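PDB 2GX8: NIF3-related protein from Bacillus cereus, which is of uncharacterised function, but belongs to the Nif3 family and carries a conserved dimetal-binding site, here with zinc, together with a probable regulatory domain. Local coordinates for residues S40-H45 with T128-A133; K163-V168 with E225-T230. One frame throughout, in Å; residues are numbered along the deposited sequence.

Contact 1 (S40-H45 with T128-A133); sequences SMYPKH and TNVDVA. With ZN (zinc ion), chain M.
Tyr42 lays its ring against a helix barely one turn long, 128-132, and that same turn supplies a zinc ligand from its far side. This is the dimetal-binding core of the Nif3 family, where the loop after helix 31-38 meets the segment carrying Asp131. The ring is met in three ways. Val130 covers one face, with CG2 4.1 Å from the centroid of the Tyr42 ring, displaced toward the rim: a CH-pi contact. At the edge, in the ring plane, lies the carbonyl O of Asn129, 3.5 Å from Tyr42 CD2. Ala133, where the chain leaves the helix, comes in obliquely and brings its CB to 3.4 Å from the same CD2, a tight fit. The Asn129 carbonyl does double duty, since it also accepts the backbone bond from Ala133 N at 3.2 Å. What sends the ring against the helix is the first torsion of Tyr42, with CG anti to the carbonyl carbon (chi1 -62°). Its hydroxyl then reaches past the helix to a hydrogen bond with Gln370 on helix 362-377, so the ring is held at both ends, and Phe38 packs beside it. Next along the loop, Pro43 O sits 3.4 Å from Asn129 CB. On the other side of the turn, Asp131 sets off away from the loop, and its carboxylate binds the metal, which His92 and Glu360 also bind; Glu360 is shared with the second zinc, held by His93 and His357. Asp131 binds chiefly through OD1, 2.3 Å from the zinc, with OD2 a long 2.8 Å from the zinc.

Contact 2 (K163-V168 with E225-T230); sequences KVVVFV and EVRIET
Lys163 opens the segment by reaching toward Glu229: a bend at its second torsion (chi2 66°) brings the chain alongside the end of the neighbouring strand, though NZ stops 3.8 Å from Glu229 OE2, a long salt bridge. Glu229 is tied more closely to its own strand, where Arg227 NH2 lies 2.6 Å from Glu229 OE1 in a salt bridge whose hydrogen bond is poorly aligned and weak. Next, Val164 forms a hydrogen-bonded pair with Thr230, Val164 N meeting Thr230 O at 2.8 Å, while the Thr230 hydroxyl turns to the carbonyl of Cys194. Val165 is on the same face as the charges. Its CG1 sits over one face of the Arg227 guanidinium, 3.5 Å from Arg227 NH1, and its CG2 touches Glu229 CB. The two strands are antiparallel and central in a four-stranded sheet, between 255-260 and 194-206; with helices 170-182 and 237-247 this gives a beta-alpha-beta-beta-alpha-beta, ferredoxin-like domain, consistent with a CutA1- or PII-like regulatory module. Val166 then pairs with Ile228, its N 2.7 Å from Ile228 O in a fairly straight bond (164° at the hydrogen), and both side chains point to the face covered by helix 170-182. Phe167 swings back to the charged face and lies beside Arg227, the ring plane 71° from the guanidinium, with Phe167 CE2 pressed to 3.2 Å from Arg227 CG. Two neighbouring subunits meet this face: Arg227 of one neighbouring subunit makes a salt bridge to Glu229, and Glu229 of the other makes one to Arg227 NH1. Val168 closes the segment as a hydrogen-bonded pair with Val226, its CG2 3.7 Å from Ile228 CD1 on the helix-covered face.

Overall arrangement
The two contacts follow one another along the chain, contact 1 closing before contact 2 opens, and their centres are 31 Å apart, with nearest atoms about 16 Å apart. Contact 1 lies near the middle of the chain, beside the zinc site; contact 2 is about 32 Å from that middle, out in the sheet formed by strands 150-168 and 221-233. Strand 150-168 spans the gap: Tyr157, near its middle, packs on His45 of contact 1, while residues 163-168 at its end belong to contact 2. The metal-binding core and the probable regulatory domain are thus structurally joined, whereas the neighbouring subunits that reach contact 2 do not touch contact 1.

Contact 1 (S40-H45 with T128-A133)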
loop_
_atom_site.group_PDB
_atom_site.type_symbol
_atom_site.label_atom_id
_atom_site.label_comp_id
_atom_site.label_asym_id
_atom_site.label_seq_id
_atom_site.Cartn_x
_atom_site.Cartn_y
_atom_site.Cartn_z
ATOM N N SER C 40 -23.813 18.029 21.911
ATOM C CA SER C 40 -23.593 19.461 22.049
ATOM C C SER C 40 -22.344 19.667 22.918
ATOM O O SER C 40 -21.591 20.634 22.743
ATOM C CB SER C 40 -24.808 20.144 22.684
ATOM O OG SER C 40 -25.001 19.733 24.032
ATOM N N MET C 41 -22.122 18.739 23.844
ATOM C CA MET C 41 -20.981 18.794 24.742
ATOM C C MET C 41 -19.792 18.014 24.170
ATOM O O MET C 41 -18.639 18.343 24.422
ATOM C CB MET C 41 -21.359 18.203 26.102
ATOM C CG MET C 41 -22.615 18.789 26.739
ATOM S SD MET C 41 -22.964 18.100 28.380
ATOM C CE MET C 41 -23.322 16.380 28.038
ATOM N N TYR C 42 -20.072 16.977 23.396
ATOM C CA TYR C 42 -19.014 16.145 22.846
ATOM C C TYR C 42 -19.217 15.920 21.357
ATOM O O TYR C 42 -19.599 14.812 20.958
ATOM C CB TYR C 42 -18.973 14.798 23.598
ATOM C CG TYR C 42 -18.662 14.966 25.071
ATOM C CD1 TYR C 42 -19.678 15.001 26.036
ATOM C CD2 TYR C 42 -17.354 15.124 25.492
ATOM C CE1 TYR C 42 -19.383 15.191 27.378
ATOM C CE2 TYR C 42 -17.044 15.310 26.814
ATOM C CZ TYR C 42 -18.050 15.339 27.757
ATOM O OH TYR C 42 -17.685 15.534 29.077
ATOM N N PRO C 43 -18.974 16.962 20.530
ATOM C CA PRO C 43 -19.176 16.827 19.081
ATOM C C PRO C 43 -18.298 15.779 18.386
ATOM O O PRO C 43 -17.158 15.561 18.794
ATOM C CB PRO C 43 -18.884 18.234 18.545
ATOM C CG PRO C 43 -18.141 18.915 19.609
ATOM C CD PRO C 43 -18.544 18.322 20.901
ATOM N N LYS C 44 -18.845 15.155 17.336
ATOM C CA LYS C 44 -18.169 14.091 16.568
ATOM C C LYS C 44 -16.936 14.523 15.757
ATOM O O LYS C 44 -16.121 13.684 15.395
ATOM C CB LYS C 44 -19.172 13.363 15.658
ATOM C CG LYS C 44 -20.159 12.446 16.379
ATOM C CD LYS C 44 -21.238 11.960 15.409
ATOM C CE LYS C 44 -22.119 10.900 16.045
ATOM N NZ LYS C 44 -23.397 10.634 15.281
ATOM N N HIS C 45 -16.800 15.816 15.468
ATOM C CA HIS C 45 -15.617 16.313 14.758
ATOM C C HIS C 45 -14.365 16.334 15.659
ATOM O O HIS C 45 -13.238 16.440 15.171
ATOM C CB HIS C 45 -15.873 17.683 14.124
ATOM C CG HIS C 45 -16.351 18.730 15.085
ATOM N ND1 HIS C 45 -15.496 19.455 15.890
ATOM C CD2 HIS C 45 -17.593 19.212 15.333
ATOM C CE1 HIS C 45 -16.191 20.320 16.608
ATOM N NE2 HIS C 45 -17.467 20.196 16.285
ATOM N N THR C 128 -12.922 8.976 21.454
ATOM C CA THR C 128 -11.955 10.076 21.538
ATOM C C THR C 128 -12.565 11.457 21.672
ATOM O O THR C 128 -11.911 12.370 22.165
ATOM C CB THR C 128 -10.900 10.072 20.428
ATOM O OG1 THR C 128 -11.559 9.917 19.171
ATOM C CG2 THR C 128 -9.880 8.936 20.650
ATOM N N ASN C 129 -13.799 11.625 21.233
ATOM C CA ASN C 129 -14.450 12.925 21.430
ATOM C C ASN C 129 -14.620 13.310 22.933
ATOM O O ASN C 129 -14.679 14.485 23.262
ATOM C CB ASN C 129 -15.766 13.048 20.621
ATOM C CG ASN C 129 -16.781 11.918 20.917
ATOM O OD1 ASN C 129 -17.972 12.179 21.080
ATOM N ND2 ASN C 129 -16.312 10.673 20.979
ATOM N N VAL C 130 -14.678 12.320 23.826
ATOM C CA VAL C 130 -14.803 12.549 25.277
ATOM C C VAL C 130 -13.393 12.740 25.912
ATOM O O VAL C 130 -13.244 13.322 26.986
ATOM C CB VAL C 130 -15.657 11.424 25.960
ATOM C CG1 VAL C 130 -15.713 11.571 27.475
ATOM C CG2 VAL C 130 -17.071 11.433 25.401
ATOM N N ASP C 131 -12.363 12.273 25.207
ATOM C CA ASP C 131 -10.976 12.422 25.625
ATOM C C ASP C 131 -10.487 13.837 25.342
ATOM O O ASP C 131 -9.773 14.441 26.147
ATOM C CB ASP C 131 -10.103 11.455 24.824
ATOM C CG ASP C 131 -10.284 10.019 25.240
ATOM O OD1 ASP C 131 -9.805 9.680 26.342
ATOM O OD2 ASP C 131 -10.842 9.210 24.457
ATOM N N VAL C 132 -10.899 14.334 24.173
ATOM C CA VAL C 132 -10.520 15.642 23.621
ATOM C C VAL C 132 -11.303 16.830 24.181
ATOM O O VAL C 132 -10.737 17.882 24.439
ATOM C CB VAL C 132 -10.719 15.626 22.067
ATOM C CG1 VAL C 132 -10.358 16.972 21.444
ATOM C CG2 VAL C 132 -9.916 14.505 21.414
ATOM N N ALA C 133 -12.608 16.659 24.370
ATOM C CA ALA C 133 -13.476 17.763 24.796
ATOM C C ALA C 133 -13.252 18.318 26.200
ATOM O O ALA C 133 -12.913 17.563 27.115
ATOM C CB ALA C 133 -14.940 17.374 24.632
HETATM ZN ZN ZN M . -10.405 7.499 26.624
#

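Contact 2 (K163-V168 with E225-T230)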
loop_
_atom_site.group_PDB
_atom_site.type_symbol
_atom_site.label_atom_id
_atom_site.label_comp_id
_atom_site.label_asym_id
_atom_site.label_seq_id
_atom_site.Cartn_x
_atom_site.Cartn_y
_atom_site.Cartn_z
ATOM N N LYS C 163 -14.470 34.708 9.119
ATOM C CA LYS C 163 -14.961 36.045 9.327
ATOM C C LYS C 163 -16.261 36.170 8.509
ATOM O O LYS C 163 -16.289 35.964 7.293
ATOM C CB LYS C 163 -13.953 37.072 8.851
ATOM C CG LYS C 163 -14.132 38.465 9.477
ATOM C CD LYS C 163 -13.841 38.407 10.961
ATOM C CE LYS C 163 -13.921 39.803 11.571
ATOM N NZ LYS C 163 -13.915 39.863 13.048
ATOM N N VAL C 164 -17.362 36.453 9.187
ATOM C CA VAL C 164 -18.590 36.693 8.458
ATOM C C VAL C 164 -18.740 38.195 8.326
ATOM O O VAL C 164 -18.705 38.915 9.326
ATOM C CB VAL C 164 -19.815 36.176 9.197
ATOM C CG1 VAL C 164 -21.094 36.477 8.384
ATOM C CG2 VAL C 164 -19.691 34.713 9.443
ATOM N N VAL C 165 -18.901 38.667 7.093
ATOM C CA VAL C 165 -19.138 40.084 6.847
ATOM C C VAL C 165 -20.544 40.147 6.254
ATOM O O VAL C 165 -20.822 39.473 5.270
ATOM C CB VAL C 165 -18.112 40.651 5.859
ATOM C CG1 VAL C 165 -18.430 42.112 5.511
ATOM C CG2 VAL C 165 -16.707 40.520 6.435
ATOM N N VAL C 166 -21.443 40.912 6.860
ATOM C CA VAL C 166 -22.809 41.035 6.337
ATOM C C VAL C 166 -23.125 42.536 6.104
ATOM O O VAL C 166 -22.595 43.422 6.794
ATOM C CB VAL C 166 -23.819 40.287 7.247
ATOM C CG1 VAL C 166 -23.943 40.974 8.627
ATOM C CG2 VAL C 166 -25.221 40.126 6.572
ATOM N N PHE C 167 -23.942 42.831 5.100
ATOM C CA PHE C 167 -24.298 44.229 4.750
ATOM C C PHE C 167 -25.759 44.438 5.078
ATOM O O PHE C 167 -26.605 43.696 4.589
ATOM C CB PHE C 167 -23.988 44.469 3.268
ATOM C CG PHE C 167 -22.556 44.171 2.921
ATOM C CD1 PHE C 167 -22.163 42.886 2.579
ATOM C CD2 PHE C 167 -21.595 45.152 3.016
ATOM C CE1 PHE C 167 -20.817 42.591 2.287
ATOM C CE2 PHE C 167 -20.275 44.865 2.731
ATOM C CZ PHE C 167 -19.886 43.588 2.384
ATOM N N VAL C 168 -26.049 45.429 5.926
ATOM C CA VAL C 168 -27.397 45.627 6.458
ATOM C C VAL C 168 -27.764 47.106 6.497
ATOM O O VAL C 168 -26.919 47.935 6.817
ATOM C CB VAL C 168 -27.497 45.146 7.953
ATOM C CG1 VAL C 168 -28.952 45.002 8.396
ATOM C CG2 VAL C 168 -26.804 43.824 8.190
ATOM N N GLU C 225 -25.153 51.897 3.686
ATOM C CA GLU C 225 -25.259 50.616 4.368
ATOM C C GLU C 225 -24.219 50.445 5.454
ATOM O O GLU C 225 -23.231 51.173 5.518
ATOM C CB GLU C 225 -24.971 49.494 3.371
ATOM C CG GLU C 225 -26.100 49.036 2.514
ATOM C CD GLU C 225 -25.704 47.811 1.703
ATOM O OE1 GLU C 225 -24.672 47.873 1.023
ATOM O OE2 GLU C 225 -26.441 46.797 1.723
ATOM N N VAL C 226 -24.413 49.413 6.263
ATOM C CA VAL C 226 -23.500 49.077 7.343
ATOM C C VAL C 226 -22.859 47.733 7.034
ATOM O O VAL C 226 -23.538 46.776 6.653
ATOM C CB VAL C 226 -24.247 49.069 8.715
ATOM C CG1 VAL C 226 -23.338 48.659 9.841
ATOM C CG2 VAL C 226 -24.762 50.416 8.996
ATOM N N ARG C 227 -21.538 47.696 7.168
ATOM C CA ARG C 227 -20.734 46.521 6.921
ATOM C C ARG C 227 -20.401 45.983 8.293
ATOM O O ARG C 227 -19.574 46.556 9.018
ATOM C CB ARG C 227 -19.442 46.906 6.194
ATOM C CG ARG C 227 -18.793 45.779 5.452
ATOM C CD ARG C 227 -17.334 46.046 4.987
ATOM N NE ARG C 227 -16.358 45.405 5.869
ATOM C CZ ARG C 227 -15.580 44.376 5.544
ATOM N NH1 ARG C 227 -15.588 43.839 4.334
ATOM N NH2 ARG C 227 -14.758 43.894 6.437
ATOM N N ILE C 228 -21.064 44.893 8.660
ATOM C CA ILE C 228 -20.867 44.268 9.952
ATOM C C ILE C 228 -20.007 43.033 9.799
ATOM O O ILE C 228 -20.305 42.157 8.999
ATOM C CB ILE C 228 -22.218 43.829 10.597
ATOM C CG1 ILE C 228 -23.210 45.009 10.671
ATOM C CG2 ILE C 228 -21.987 43.195 11.998
ATOM C CD1 ILE C 228 -24.627 44.621 11.109
ATOM N N GLU C 229 -18.941 42.961 10.572
ATOM C CA GLU C 229 -18.104 41.776 10.543
ATOM C C GLU C 229 -18.002 41.165 11.926
ATOM O O GLU C 229 -18.083 41.874 12.946
ATOM C CB GLU C 229 -16.733 42.057 9.954
ATOM C CG GLU C 229 -15.874 42.960 10.750
ATOM C CD GLU C 229 -14.491 43.077 10.167
ATOM O OE1 GLU C 229 -14.363 43.297 8.952
ATOM O OE2 GLU C 229 -13.517 42.960 10.930
ATOM N N THR C 230 -17.854 39.847 11.958
ATOM C CA THR C 230 -17.755 39.122 13.213
ATOM C C THR C 230 -17.073 37.790 12.928
ATOM O O THR C 230 -17.180 37.245 11.815
ATOM C CB THR C 230 -19.135 38.921 13.876
ATOM O OG1 THR C 230 -18.965 38.651 15.271
ATOM C CG2 THR C 230 -19.910 37.809 13.239
#